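Ferulic acid decarboxylase 1 (PDB 4ZAD) probably catalyses the reversible decarboxylation of aromatic acids such as ferulic, coumaric and cinnamic acid to their vinyl derivatives, using prenylated FMN and manganese. Local coordinates at residues A[99-104]-A[358-363]; A[105-110]-A[243-247]; A[341-345]-A[402-407]; A[355-359]-A[371-375]. All blocks are in the same frame, centred on the assembly; numbering follows the deposited sequence.

Contact 1. Residues A[99-104]-A[358-363]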
loop_
_atom_site.group_PDB
_atom_site.type_symbol
_atom_site.label_atom_id
_atom_site.label_comp_id
_atom_site.label_asym_id
_atom_site.label_seq_id
_atom_site.Cartn_x
_atom_site.Cartn_y
_atom_site.Cartn_z
ATOM N N MET A 99 14.761 4.600 -11.280
ATOM C CA MET A 99 14.578 3.209 -11.619
ATOM C C MET A 99 13.920 3.013 -12.944
ATOM O O MET A 99 14.276 2.089 -13.659
ATOM C CB MET A 99 13.794 2.474 -10.527
ATOM C CG MET A 99 13.564 0.949 -10.790
ATOM S SD MET A 99 15.062 0.027 -11.047
ATOM C CE MET A 99 14.624 -1.602 -10.444
ATOM N N LYS A 100 12.967 3.870 -13.272
ATOM C CA LYS A 100 12.274 3.813 -14.569
ATOM C C LYS A 100 13.261 3.949 -15.701
ATOM O O LYS A 100 13.127 3.306 -16.732
ATOM C CB LYS A 100 11.209 4.896 -14.659
ATOM C CG LYS A 100 10.479 4.963 -15.999
ATOM C CD LYS A 100 11.080 6.004 -16.968
ATOM C CE LYS A 100 10.043 6.469 -18.051
ATOM N NZ LYS A 100 9.566 5.347 -18.931
ATOM N N GLU A 101 14.287 4.754 -15.487
ATOM C CA GLU A 101 15.300 5.003 -16.504
ATOM C C GLU A 101 16.331 3.882 -16.525
ATOM O O GLU A 101 16.744 3.451 -17.615
ATOM C CB GLU A 101 15.931 6.397 -16.306
ATOM C CG GLU A 101 14.856 7.485 -16.446
ATOM C CD GLU A 101 15.363 8.929 -16.362
ATOM O OE1 GLU A 101 15.136 9.603 -15.317
ATOM O OE2 GLU A 101 15.951 9.395 -17.367
ATOM N N ILE A 102 16.717 3.393 -15.338
ATOM C CA ILE A 102 17.576 2.199 -15.219
ATOM C C ILE A 102 16.962 1.077 -16.048
ATOM O O ILE A 102 17.661 0.437 -16.816
ATOM C CB ILE A 102 17.683 1.652 -13.773
ATOM C CG1 ILE A 102 18.361 2.658 -12.822
ATOM C CG2 ILE A 102 18.434 0.339 -13.764
ATOM C CD1 ILE A 102 18.071 2.401 -11.329
ATOM N N ILE A 103 15.653 0.863 -15.892
ATOM C CA ILE A 103 14.908 -0.088 -16.731
ATOM C C ILE A 103 14.986 0.283 -18.211
ATOM O O ILE A 103 15.165 -0.600 -19.050
ATOM C CB ILE A 103 13.426 -0.231 -16.291
ATOM C CG1 ILE A 103 13.328 -0.819 -14.879
ATOM C CG2 ILE A 103 12.643 -1.090 -17.273
ATOM C CD1 ILE A 103 11.962 -0.837 -14.331
ATOM N N ASP A 104 14.887 1.569 -18.563
ATOM C CA ASP A 104 14.957 1.908 -20.016
ATOM C C ASP A 104 16.328 1.606 -20.587
ATOM O O ASP A 104 16.456 1.205 -21.745
ATOM C CB ASP A 104 14.526 3.361 -20.352
ATOM C CG ASP A 104 13.080 3.674 -19.914
ATOM O OD1 ASP A 104 12.250 2.726 -19.873
ATOM O OD2 ASP A 104 12.807 4.867 -19.579
ATOM N N ASP A 358 4.824 1.191 -19.670
ATOM C CA ASP A 358 5.769 0.826 -18.609
ATOM C C ASP A 358 5.173 -0.317 -17.809
ATOM O O ASP A 358 3.959 -0.495 -17.792
ATOM C CB ASP A 358 6.034 2.014 -17.683
ATOM C CG ASP A 358 7.272 2.821 -18.063
ATOM O OD1 ASP A 358 8.205 2.292 -18.718
ATOM O OD2 ASP A 358 7.316 4.005 -17.682
ATOM N N VAL A 359 6.032 -1.124 -17.197
ATOM C CA VAL A 359 5.607 -2.124 -16.240
ATOM C C VAL A 359 6.563 -2.081 -15.064
ATOM O O VAL A 359 7.740 -1.771 -15.227
ATOM C CB VAL A 359 5.548 -3.564 -16.841
ATOM C CG1 VAL A 359 4.906 -3.548 -18.222
ATOM C CG2 VAL A 359 6.913 -4.222 -16.879
ATOM N N PHE A 360 6.061 -2.380 -13.870
ATOM C CA PHE A 360 6.895 -2.375 -12.704
ATOM C C PHE A 360 6.275 -3.226 -11.661
ATOM O O PHE A 360 5.053 -3.321 -11.601
ATOM C CB PHE A 360 7.032 -0.971 -12.166
ATOM C CG PHE A 360 7.871 -0.878 -10.935
ATOM C CD1 PHE A 360 9.183 -1.252 -10.975
ATOM C CD2 PHE A 360 7.333 -0.424 -9.752
ATOM C CE1 PHE A 360 9.978 -1.152 -9.860
ATOM C CE2 PHE A 360 8.089 -0.363 -8.622
ATOM C CZ PHE A 360 9.433 -0.729 -8.672
ATOM N N THR A 361 7.138 -3.874 -10.874
ATOM C CA THR A 361 6.735 -4.744 -9.758
ATOM C C THR A 361 6.828 -3.938 -8.482
ATOM O O THR A 361 7.937 -3.674 -7.994
ATOM C CB THR A 361 7.676 -5.926 -9.560
ATOM O OG1 THR A 361 9.019 -5.438 -9.601
ATOM C CG2 THR A 361 7.457 -7.005 -10.606
ATOM N N PRO A 362 5.692 -3.505 -7.955
ATOM C CA PRO A 362 5.800 -2.689 -6.749
ATOM C C PRO A 362 6.425 -3.515 -5.649
ATOM O O PRO A 362 6.027 -4.674 -5.456
ATOM C CB PRO A 362 4.356 -2.341 -6.420
ATOM C CG PRO A 362 3.528 -3.404 -7.135
ATOM C CD PRO A 362 4.311 -3.753 -8.359
ATOM N N TYR A 363 7.385 -2.946 -4.938
ATOM C CA TYR A 363 8.070 -3.693 -3.896
ATOM C C TYR A 363 7.162 -4.063 -2.721
ATOM O O TYR A 363 7.348 -5.117 -2.095
ATOM C CB TYR A 363 9.310 -2.963 -3.400
ATOM C CG TYR A 363 10.251 -2.625 -4.510
ATOM C CD1 TYR A 363 10.486 -3.514 -5.548
ATOM C CD2 TYR A 363 10.895 -1.413 -4.534
ATOM C CE1 TYR A 363 11.347 -3.192 -6.593
ATOM C CE2 TYR A 363 11.733 -1.082 -5.561
ATOM C CZ TYR A 363 11.956 -1.969 -6.595
ATOM O OH TYR A 363 12.818 -1.601 -7.617
#
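Helix 99-104 and strand 358-360 cross steeply: their axes pass 10.2 Å apart with 111° between the N-to-C directions, and even the nearest CA atoms, those of Lys-100 and Asp-358, are 8.2 Å from one another. At that spacing the backbones cannot meet, and side chains fill the gap. Lys-100 bridges it at one end, its NZ donating to Asp-358 OD2 at 2.9 Å and, weakly, to OD1 at 3.4 Å. The same NZ also reaches one turn further along its own helix, toward the C terminus, for a weak bond of 3.3 Å to Asp-104 OD2. Two acids thus come close, Asp-104 OD1 lying 4.2 Å from Asp-358 OD1, but Lys-343 is salt-bridged to both of these oxygens, so two lysines offset the two carboxylates. Further along, the contact turns apolar. Met-99 CG is 4.3 Å from Phe-360 CE1 and Ile-103 CD1 is 4.4 Å from Phe-360 CD1, while Phe-423 stacks on this same ring. Met-99 CE then ends 3.4 Å from Tyr-363 OH, a hydroxyl hydrogen-bonded to His-84. This is packing between the N-terminal and C-terminal family regions of the UbiD fold, a helix laid across the outermost strand, within this chain, of the C-terminal mixed sheet and pinned by the Lys-100/Asp-104/Asp-358 salt-bridge network.

Contact 2. Residues A[105-110]-A[243-247]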
loop_
_atom_site.group_PDB
_atom_site.type_symbol
_atom_site.label_atom_id
_atom_site.label_comp_id
_atom_site.label_asym_id
_atom_site.label_seq_id
_atom_site.Cartn_x
_atom_site.Cartn_y
_atom_site.Cartn_z
ATOM N N PHE A 105 17.351 1.783 -19.761
ATOM C CA PHE A 105 18.709 1.490 -20.179
ATOM C C PHE A 105 18.913 -0.008 -20.502
ATOM O O PHE A 105 19.526 -0.345 -21.526
ATOM C CB PHE A 105 19.684 1.990 -19.135
ATOM C CG PHE A 105 21.121 1.764 -19.500
ATOM C CD1 PHE A 105 21.734 2.530 -20.484
ATOM C CD2 PHE A 105 21.867 0.774 -18.860
ATOM C CE1 PHE A 105 23.082 2.321 -20.819
ATOM C CE2 PHE A 105 23.207 0.541 -19.200
ATOM C CZ PHE A 105 23.823 1.321 -20.179
ATOM N N LEU A 106 18.385 -0.892 -19.645
ATOM C CA LEU A 106 18.443 -2.333 -19.867
ATOM C C LEU A 106 17.623 -2.697 -21.111
ATOM O O LEU A 106 18.110 -3.346 -22.008
ATOM C CB LEU A 106 17.946 -3.103 -18.651
ATOM C CG LEU A 106 18.701 -2.983 -17.320
ATOM C CD1 LEU A 106 17.767 -3.277 -16.119
ATOM C CD2 LEU A 106 20.013 -3.847 -17.235
ATOM N N VAL A 107 16.377 -2.281 -21.170
ATOM C CA VAL A 107 15.581 -2.479 -22.378
ATOM C C VAL A 107 16.321 -1.990 -23.632
ATOM O O VAL A 107 16.405 -2.710 -24.630
ATOM C CB VAL A 107 14.189 -1.779 -22.237
ATOM C CG1 VAL A 107 13.470 -1.661 -23.581
ATOM C CG2 VAL A 107 13.345 -2.537 -21.190
ATOM N N ALA A 108 16.884 -0.788 -23.559
ATOM C CA ALA A 108 17.558 -0.174 -24.704
ATOM C C ALA A 108 18.674 -1.062 -25.222
ATOM O O ALA A 108 18.896 -1.146 -26.434
ATOM C CB ALA A 108 18.102 1.162 -24.333
ATOM N N ASN A 109 19.355 -1.745 -24.300
ATOM C CA ASN A 109 20.523 -2.565 -24.644
ATOM C C ASN A 109 20.228 -4.073 -24.872
ATOM O O ASN A 109 21.157 -4.883 -25.018
ATOM C CB ASN A 109 21.627 -2.339 -23.603
ATOM C CG ASN A 109 22.384 -0.999 -23.811
ATOM O OD1 ASN A 109 23.408 -0.955 -24.502
ATOM N ND2 ASN A 109 21.895 0.077 -23.184
ATOM N N ARG A 110 18.947 -4.422 -24.976
ATOM C CA ARG A 110 18.516 -5.808 -25.235
ATOM C C ARG A 110 18.557 -6.289 -26.702
ATOM O O ARG A 110 18.495 -7.462 -26.964
ATOM C CB ARG A 110 17.118 -6.081 -24.619
ATOM C CG ARG A 110 17.182 -6.557 -23.156
ATOM C CD ARG A 110 17.637 -8.001 -23.030
ATOM N NE ARG A 110 16.531 -8.896 -23.312
ATOM C CZ ARG A 110 16.344 -9.582 -24.446
ATOM N NH1 ARG A 110 17.214 -9.543 -25.440
ATOM N NH2 ARG A 110 15.273 -10.352 -24.578
ATOM N N TYR A 243 25.333 -9.781 -23.172
ATOM C CA TYR A 243 24.503 -8.638 -22.764
ATOM C C TYR A 243 25.277 -7.820 -21.756
ATOM O O TYR A 243 25.279 -6.603 -21.834
ATOM C CB TYR A 243 23.203 -9.129 -22.171
ATOM C CG TYR A 243 22.175 -8.110 -21.728
ATOM C CD1 TYR A 243 21.694 -7.106 -22.580
ATOM C CD2 TYR A 243 21.574 -8.228 -20.488
ATOM C CE1 TYR A 243 20.698 -6.214 -22.151
ATOM C CE2 TYR A 243 20.570 -7.344 -20.062
ATOM C CZ TYR A 243 20.135 -6.352 -20.889
ATOM O OH TYR A 243 19.168 -5.494 -20.417
ATOM N N ILE A 244 25.989 -8.465 -20.833
ATOM C CA ILE A 244 26.746 -7.684 -19.834
ATOM C C ILE A 244 27.769 -6.789 -20.534
ATOM O O ILE A 244 27.891 -5.613 -20.204
ATOM C CB ILE A 244 27.415 -8.552 -18.736
ATOM C CG1 ILE A 244 26.341 -9.280 -17.877
ATOM C CG2 ILE A 244 28.279 -7.696 -17.874
ATOM C CD1 ILE A 244 26.774 -10.595 -17.364
ATOM N N GLY A 245 28.448 -7.344 -21.525
ATOM C CA GLY A 245 29.380 -6.580 -22.354
ATOM C C GLY A 245 28.794 -5.312 -23.013
ATOM O O GLY A 245 29.375 -4.228 -22.943
ATOM N N GLY A 246 27.629 -5.443 -23.625
ATOM C CA GLY A 246 26.992 -4.300 -24.243
ATOM C C GLY A 246 26.717 -3.245 -23.181
ATOM O O GLY A 246 27.066 -2.078 -23.332
ATOM N N LEU A 247 26.101 -3.683 -22.093
ATOM C CA LEU A 247 25.711 -2.794 -21.024
ATOM C C LEU A 247 26.929 -1.989 -20.565
ATOM O O LEU A 247 26.818 -0.799 -20.263
ATOM C CB LEU A 247 25.084 -3.611 -19.870
ATOM C CG LEU A 247 23.664 -4.125 -20.126
ATOM C CD1 LEU A 247 23.285 -5.284 -19.219
ATOM C CD2 LEU A 247 22.701 -2.973 -19.960
#
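One methyl group, Leu-247 CD2, forms the apolar centre of this helix-to-helix contact. It lies 3.6 Å from Phe-105 CE2, 3.9 Å from Leu-106 CD2 and 3.9 Å from Asn-109 CB, so Phe-105 and Leu-106 of the last turns of helix 99-108 and Asn-109 just after it gather round a single leucine. Beside it Gly-246 O lies 4.0 Å from Asn-109 OD1; a CB on this glycine would point toward the other segment without clashing. Moving outward, Tyr-243 slides its ring under the end of the helix. Arg-110 CD stands 4.0 Å from the ring centroid, over the face, in a CH-pi contact, and Asn-109 O meets the ring edge 3.2 Å from Tyr-243 CE1. At the polar rim Tyr-243 OH donates to Leu-106 O at 2.9 Å, using a carbonyl of the final turn. Asn-109, the first residue to leave helical geometry, folds back so that its ND2 bonds Phe-105 O at 2.9 Å. The guanidinium of Arg-110 turns away to a salt bridge with Glu-341. What results is a helix C-terminus held by a tyrosine hydroxyl. It is docked on helix 240-247, which begins with the manganese ligand Glu-240, so the contact joins helix 99-108 to the metal-bearing helix of the flavin-binding region, with the Tyr-243 side chain about 9 Å from the manganese.

Contact 3. Residues A[341-345]-A[402-407]. With 4LU (1-deoxy-5-O-phosphono-1-(3,3,4,5-tetramethyl-9,11-dioxo-2,3,8,9,10,11-hexahydro-7H-quinolino[1,8-fg]pteridin-12-ium-7-y l)-D-ribitol), chain E.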
loop_
_atom_site.group_PDB
_atom_site.type_symbol
_atom_site.label_atom_id
_atom_site.label_comp_id
_atom_site.label_asym_id
_atom_site.label_seq_id
_atom_site.Cartn_x
_atom_site.Cartn_y
_atom_site.Cartn_z
ATOM N N GLU A 341 12.908 -7.099 -18.170
ATOM C CA GLU A 341 12.731 -8.040 -19.260
ATOM C C GLU A 341 11.281 -8.034 -19.801
ATOM O O GLU A 341 11.081 -8.141 -21.000
ATOM C CB GLU A 341 13.180 -9.437 -18.896
ATOM C CG GLU A 341 13.107 -10.466 -20.050
ATOM C CD GLU A 341 14.211 -10.346 -21.103
ATOM O OE1 GLU A 341 14.925 -9.325 -21.151
ATOM O OE2 GLU A 341 14.354 -11.287 -21.918
ATOM N N THR A 342 10.271 -7.878 -18.955
ATOM C CA THR A 342 8.912 -7.914 -19.451
ATOM C C THR A 342 8.619 -6.679 -20.329
ATOM O O THR A 342 7.837 -6.741 -21.302
ATOM C CB THR A 342 7.909 -8.041 -18.325
ATOM O OG1 THR A 342 8.281 -9.140 -17.476
ATOM C CG2 THR A 342 6.504 -8.270 -18.892
ATOM N N LYS A 343 9.276 -5.563 -20.006
ATOM C CA LYS A 343 9.136 -4.356 -20.826
ATOM C C LYS A 343 9.737 -4.680 -22.185
ATOM O O LYS A 343 9.113 -4.459 -23.183
ATOM C CB LYS A 343 9.869 -3.161 -20.217
ATOM C CG LYS A 343 9.154 -1.857 -20.319
ATOM C CD LYS A 343 9.016 -1.282 -21.731
ATOM C CE LYS A 343 8.955 0.321 -21.680
ATOM N NZ LYS A 343 10.078 0.985 -20.820
ATOM N N TYR A 344 10.943 -5.242 -22.206
ATOM C CA TYR A 344 11.557 -5.548 -23.465
ATOM C C TYR A 344 10.639 -6.437 -24.288
ATOM O O TYR A 344 10.239 -6.070 -25.376
ATOM C CB TYR A 344 12.961 -6.149 -23.348
ATOM C CG TYR A 344 13.509 -6.437 -24.731
ATOM C CD1 TYR A 344 13.911 -5.393 -25.586
ATOM C CD2 TYR A 344 13.523 -7.727 -25.235
ATOM C CE1 TYR A 344 14.344 -5.656 -26.890
ATOM C CE2 TYR A 344 13.951 -7.989 -26.521
ATOM C CZ TYR A 344 14.357 -6.964 -27.338
ATOM O OH TYR A 344 14.795 -7.268 -28.615
ATOM N N LEU A 345 10.281 -7.591 -23.755
ATOM C CA LEU A 345 9.451 -8.524 -24.490
ATOM C C LEU A 345 8.138 -7.918 -25.006
ATOM O O LEU A 345 7.681 -8.264 -26.084
ATOM C CB LEU A 345 9.189 -9.765 -23.622
ATOM C CG LEU A 345 10.394 -10.691 -23.462
ATOM C CD1 LEU A 345 10.066 -11.919 -22.630
ATOM C CD2 LEU A 345 10.834 -11.129 -24.864
ATOM N N GLU A 402 7.695 -16.687 -24.917
ATOM C CA GLU A 402 8.492 -15.507 -24.570
ATOM C C GLU A 402 8.582 -15.350 -23.050
ATOM O O GLU A 402 9.692 -15.283 -22.514
ATOM C CB GLU A 402 7.928 -14.203 -25.183
ATOM C CG GLU A 402 8.178 -14.020 -26.684
ATOM C CD GLU A 402 7.274 -14.876 -27.588
ATOM O OE1 GLU A 402 6.215 -15.388 -27.140
ATOM O OE2 GLU A 402 7.662 -15.054 -28.769
ATOM N N CYS A 403 7.421 -15.315 -22.382
ATOM C CA CYS A 403 7.321 -14.932 -20.978
ATOM C C CYS A 403 7.032 -16.060 -19.948
ATOM O O CYS A 403 6.981 -15.801 -18.765
ATOM C CB CYS A 403 6.226 -13.896 -20.860
ATOM S SG CYS A 403 6.412 -12.539 -21.997
ATOM N N TYR A 404 6.854 -17.297 -20.399
ATOM C CA TYR A 404 6.478 -18.390 -19.519
ATOM C C TYR A 404 7.342 -18.470 -18.270
ATOM O O TYR A 404 6.819 -18.643 -17.178
ATOM C CB TYR A 404 6.492 -19.741 -20.272
ATOM C CG TYR A 404 7.830 -20.401 -20.375
ATOM C CD1 TYR A 404 8.734 -19.993 -21.330
ATOM C CD2 TYR A 404 8.205 -21.432 -19.499
ATOM C CE1 TYR A 404 9.993 -20.593 -21.440
ATOM C CE2 TYR A 404 9.485 -22.056 -19.612
ATOM C CZ TYR A 404 10.367 -21.617 -20.579
ATOM O OH TYR A 404 11.627 -22.156 -20.742
ATOM N N LYS A 405 8.650 -18.342 -18.442
ATOM C CA LYS A 405 9.575 -18.301 -17.344
ATOM C C LYS A 405 9.726 -16.887 -16.734
ATOM O O LYS A 405 9.777 -16.717 -15.481
ATOM C CB LYS A 405 10.949 -18.758 -17.832
ATOM C CG LYS A 405 12.083 -18.385 -16.888
ATOM C CD LYS A 405 13.401 -19.080 -17.238
ATOM C CE LYS A 405 14.514 -18.633 -16.286
ATOM N NZ LYS A 405 14.773 -17.185 -16.405
ATOM N N VAL A 406 9.854 -15.885 -17.609
ATOM C CA VAL A 406 10.183 -14.533 -17.172
ATOM C C VAL A 406 9.220 -14.105 -16.072
ATOM O O VAL A 406 9.668 -13.645 -15.000
ATOM C CB VAL A 406 10.116 -13.510 -18.315
ATOM C CG1 VAL A 406 10.015 -12.114 -17.757
ATOM C CG2 VAL A 406 11.298 -13.686 -19.310
ATOM N N CYS A 407 7.919 -14.274 -16.330
ATOM C CA CYS A 407 6.865 -13.843 -15.404
ATOM C C CYS A 407 6.416 -14.913 -14.394
ATOM O O CYS A 407 5.400 -14.754 -13.745
ATOM C CB CYS A 407 5.636 -13.350 -16.185
ATOM S SG CYS A 407 5.990 -11.954 -17.279
HETATM C C9 4LU E . 17.774 -13.486 -7.165
HETATM C C8 4LU E . 18.632 -12.692 -6.394
HETATM C C7 4LU E . 19.058 -13.120 -5.128
HETATM C C10 4LU E . 16.909 -17.060 -7.475
HETATM C C6 4LU E . 18.506 -14.400 -4.599
HETATM N N3 4LU E . 16.712 -19.721 -6.897
HETATM C C2 4LU E . 16.499 -19.298 -8.149
HETATM C C13 4LU E . 20.328 -15.430 -3.476
HETATM C C5 4LU E . 18.918 -14.921 -3.291
HETATM C C1 4LU E . 17.380 -16.833 -3.824
HETATM O O2 4LU E . 16.238 -20.155 -9.002
HETATM N N1 4LU E . 16.593 -17.977 -8.438
HETATM C C4 4LU E . 17.007 -18.859 -5.902
HETATM O O4 4LU E . 17.180 -19.397 -4.782
HETATM C C4A 4LU E . 17.107 -17.510 -6.151
HETATM N N5 4LU E . 17.091 -16.404 -5.020
HETATM C C3 4LU E . 18.246 -16.167 -2.964
HETATM C C12 4LU E . 18.910 -13.892 -2.165
HETATM C C5A 4LU E . 17.562 -15.174 -5.447
HETATM C C7M 4LU E . 20.000 -12.314 -4.273
HETATM C C8M 4LU E . 19.105 -11.403 -7.013
HETATM C C9A 4LU E . 17.368 -14.777 -6.790
HETATM N N10 4LU E . 17.015 -15.741 -7.798
HETATM C "C1'" 4LU E . 16.227 -15.347 -8.975
HETATM C "C2'" 4LU E . 17.098 -15.554 -10.214
HETATM O "O2'" 4LU E . 18.394 -14.972 -9.966
HETATM C "C3'" 4LU E . 16.463 -14.967 -11.482
HETATM O "O3'" 4LU E . 15.227 -15.654 -11.771
HETATM C "C4'" 4LU E . 17.399 -15.062 -12.705
HETATM O "O4'" 4LU E . 16.646 -14.821 -13.898
HETATM C "C5'" 4LU E . 18.030 -16.459 -12.835
HETATM O "O5'" 4LU E . 18.850 -16.608 -13.977
HETATM P P 4LU E . 18.400 -17.394 -15.281
HETATM O O2P 4LU E . 19.747 -17.397 -16.005
HETATM O O3P 4LU E . 17.280 -16.505 -15.863
HETATM O O1P 4LU E . 17.896 -18.744 -14.815
#
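Strikingly, the residue of segment 402-407 that matters most to the cofactor does not touch helix 341-345 at all. Lys-405 projects out of the turn, its side chain 7.8 Å from the helix segment at the nearest, and its NZ donates a 2.7 Å hydrogen bond to phosphate oxygen O3P of the prenylated FMN. Glu-402, Cys-403, Val-406 and Cys-407 do the packing. Residues 404-406 have helical backbone angles without the regular bonds, though Cys-407 N does bond Cys-403 O at 3.0 Å, and this single turn sends Val-406 toward the helix. Its CG2 meets Glu-341 CG at 3.8 Å and Leu-345 CD1 at 4.0 Å; its CG1 approaches Thr-342 OG1 at 3.5 Å. Leu-345 CD1 also nestles against Glu-402 O at 3.4 Å and Cys-403 SG at 3.8 Å. The second sulphur, Cys-407 SG, is 3.6 Å from Thr-342 OG1, which is hydrogen-bonded to Val-338 O within its own helix, while the Glu-341 carboxylate pairs with Arg-110. The interface itself is therefore held by van der Waals contact alone. The cofactor is also hydrogen-bonded by Arg-179 N and Gln-196 NE2, among others. Chemically the turn is two-sided: a face of aliphatic and sulphur groups packs on the helix, and a lysine on another side brings positive charge to the phosphate.

Contact 4. Residues A[355-359]-A[371-375]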
loop_
_atom_site.group_PDB
_atom_site.type_symbol
_atom_site.label_atom_id
_atom_site.label_comp_id
_atom_site.label_asym_id
_atom_site.label_seq_id
_atom_site.Cartn_x
_atom_site.Cartn_y
_atom_site.Cartn_z
ATOM N N ILE A 355 0.285 0.113 -26.751
ATOM C CA ILE A 355 -0.470 0.601 -25.594
ATOM C C ILE A 355 0.249 0.565 -24.263
ATOM O O ILE A 355 -0.136 1.297 -23.369
ATOM C CB ILE A 355 -1.785 -0.200 -25.373
ATOM C CG1 ILE A 355 -1.494 -1.682 -25.144
ATOM C CG2 ILE A 355 -2.775 0.031 -26.522
ATOM C CD1 ILE A 355 -2.731 -2.498 -24.894
ATOM N N VAL A 356 1.266 -0.282 -24.107
ATOM C CA VAL A 356 1.927 -0.432 -22.807
ATOM C C VAL A 356 3.057 0.540 -22.667
ATOM O O VAL A 356 4.070 0.422 -23.361
ATOM C CB VAL A 356 2.520 -1.829 -22.582
ATOM C CG1 VAL A 356 3.365 -1.839 -21.273
ATOM C CG2 VAL A 356 1.444 -2.875 -22.552
ATOM N N GLU A 357 2.935 1.460 -21.715
ATOM C CA GLU A 357 3.960 2.487 -21.519
ATOM C C GLU A 357 5.114 2.048 -20.645
ATOM O O GLU A 357 6.243 2.491 -20.837
ATOM C CB GLU A 357 3.344 3.741 -20.924
ATOM C CG GLU A 357 2.741 4.659 -22.000
ATOM C CD GLU A 357 2.072 5.902 -21.410
ATOM O OE1 GLU A 357 2.625 6.480 -20.440
ATOM O OE2 GLU A 357 0.992 6.294 -21.916
ATOM N N ASP A 358 4.824 1.191 -19.670
ATOM C CA ASP A 358 5.769 0.826 -18.609
ATOM C C ASP A 358 5.173 -0.317 -17.809
ATOM O O ASP A 358 3.959 -0.495 -17.792
ATOM C CB ASP A 358 6.034 2.014 -17.683
ATOM C CG ASP A 358 7.272 2.821 -18.063
ATOM O OD1 ASP A 358 8.205 2.292 -18.718
ATOM O OD2 ASP A 358 7.316 4.005 -17.682
ATOM N N VAL A 359 6.032 -1.124 -17.197
ATOM C CA VAL A 359 5.607 -2.124 -16.240
ATOM C C VAL A 359 6.563 -2.081 -15.064
ATOM O O VAL A 359 7.740 -1.771 -15.227
ATOM C CB VAL A 359 5.548 -3.564 -16.841
ATOM C CG1 VAL A 359 4.906 -3.548 -18.222
ATOM C CG2 VAL A 359 6.913 -4.222 -16.879
ATOM N N ALA A 371 2.437 -4.142 -12.171
ATOM C CA ALA A 371 1.599 -3.068 -12.659
ATOM C C ALA A 371 1.923 -2.899 -14.120
ATOM O O ALA A 371 3.117 -2.928 -14.494
ATOM C CB ALA A 371 1.888 -1.771 -11.893
ATOM N N VAL A 372 0.884 -2.698 -14.934
ATOM C CA VAL A 372 1.044 -2.450 -16.381
ATOM C C VAL A 372 0.400 -1.140 -16.789
ATOM O O VAL A 372 -0.805 -1.035 -16.803
ATOM C CB VAL A 372 0.395 -3.591 -17.165
ATOM C CG1 VAL A 372 0.349 -3.281 -18.659
ATOM C CG2 VAL A 372 1.165 -4.877 -16.884
ATOM N N LYS A 373 1.193 -0.140 -17.108
ATOM C CA LYS A 373 0.655 1.187 -17.384
ATOM C C LYS A 373 0.266 1.355 -18.867
ATOM O O LYS A 373 1.123 1.326 -19.738
ATOM C CB LYS A 373 1.680 2.232 -16.994
ATOM C CG LYS A 373 1.214 3.663 -17.195
ATOM C CD LYS A 373 2.240 4.670 -16.663
ATOM C CE LYS A 373 1.749 6.101 -16.866
ATOM N NZ LYS A 373 2.777 7.097 -16.516
ATOM N N ILE A 374 -1.025 1.531 -19.121
ATOM C CA ILE A 374 -1.652 1.586 -20.451
ATOM C C ILE A 374 -1.960 3.018 -20.856
ATOM O O ILE A 374 -2.586 3.755 -20.114
ATOM C CB ILE A 374 -3.032 0.834 -20.432
ATOM C CG1 ILE A 374 -2.859 -0.631 -19.983
ATOM C CG2 ILE A 374 -3.743 0.944 -21.739
ATOM C CD1 ILE A 374 -1.765 -1.410 -20.705
ATOM N N ASN A 375 -1.494 3.399 -22.039
ATOM C CA ASN A 375 -1.908 4.600 -22.741
ATOM C C ASN A 375 -3.363 4.472 -23.227
ATOM O O ASN A 375 -3.631 3.792 -24.216
ATOM C CB ASN A 375 -0.980 4.777 -23.932
ATOM C CG ASN A 375 -1.234 6.076 -24.698
ATOM O OD1 ASN A 375 -2.348 6.333 -25.186
ATOM N ND2 ASN A 375 -0.195 6.901 -24.804
#
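Backbone hydrogen bonds define the pairing. Strands 356-359 and 371-374 run antiparallel, axes 4.7 Å apart and 156° between their directions, tied by Glu-357 N to Lys-373 O at 2.7 Å and Lys-373 N to Asp-358 O at 2.9 Å; Asn-375 N to Ile-355 O at 2.8 Å flanks the pairing at its end. Lys-373 thus serves two residues of the partner strand, and Glu-357, with its helix-like psi of -33°, is the extra one. Weaker CA-H...O contacts fill in, Val-359 CA to Ala-371 O at 3.1 Å and Ile-374 CA to Ile-355 O at 3.3 Å. Apolar packing occupies one face, where the non-hydrogen-bonded pairs Val-356 with Ile-374 and Val-359 with Val-372 lie: Val-356 CG2 is 4.0 Å from Ile-374 CD1 and 4.1 Å from Val-372 CG1, and Val-359 CG1 is 4.2 Å from Val-372 CG2. Ile-346 of helix 334-347 covers the valines of the first strand. Polar and charged groups gather round the bulge: Glu-357 OE1 makes a long salt bridge of 4.0 Å to Lys-373 NZ, and Asn-375 ND2 gives Glu-357 OE2 a weak bond at 3.2 Å. Asn-375 OD1 caps Glu-378 N at the start of helix 376-381, and Asp-358 is engaged by Lys-100 and Lys-343. Together this is a beta hairpin with a beta bulge, whose first strand, 356-360, is the outermost in this chain of the C-terminal mixed sheet.

Helix 99-108 opens both contact 1 and contact 2. Contact 2 closes first, at helix 240-247, so its loop nests inside the much longer one of contact 1. Helix 334-347 then opens contact 3, and before that closes the chain reaches strand 356-360, where contact 4 begins and contact 1 ends; contacts 1 and 3 therefore cross. The hairpin of contact 4 closes inside the loop of contact 3, which ends at the turn 402-407. Lys-343 joins contacts 1, 3 and 4 through Asp-104 and Asp-358, while Arg-110 with Glu-341 joins contacts 2 and 3, tying helix 99-108, flavin-binding region and C-terminal sheet round helix 334-347.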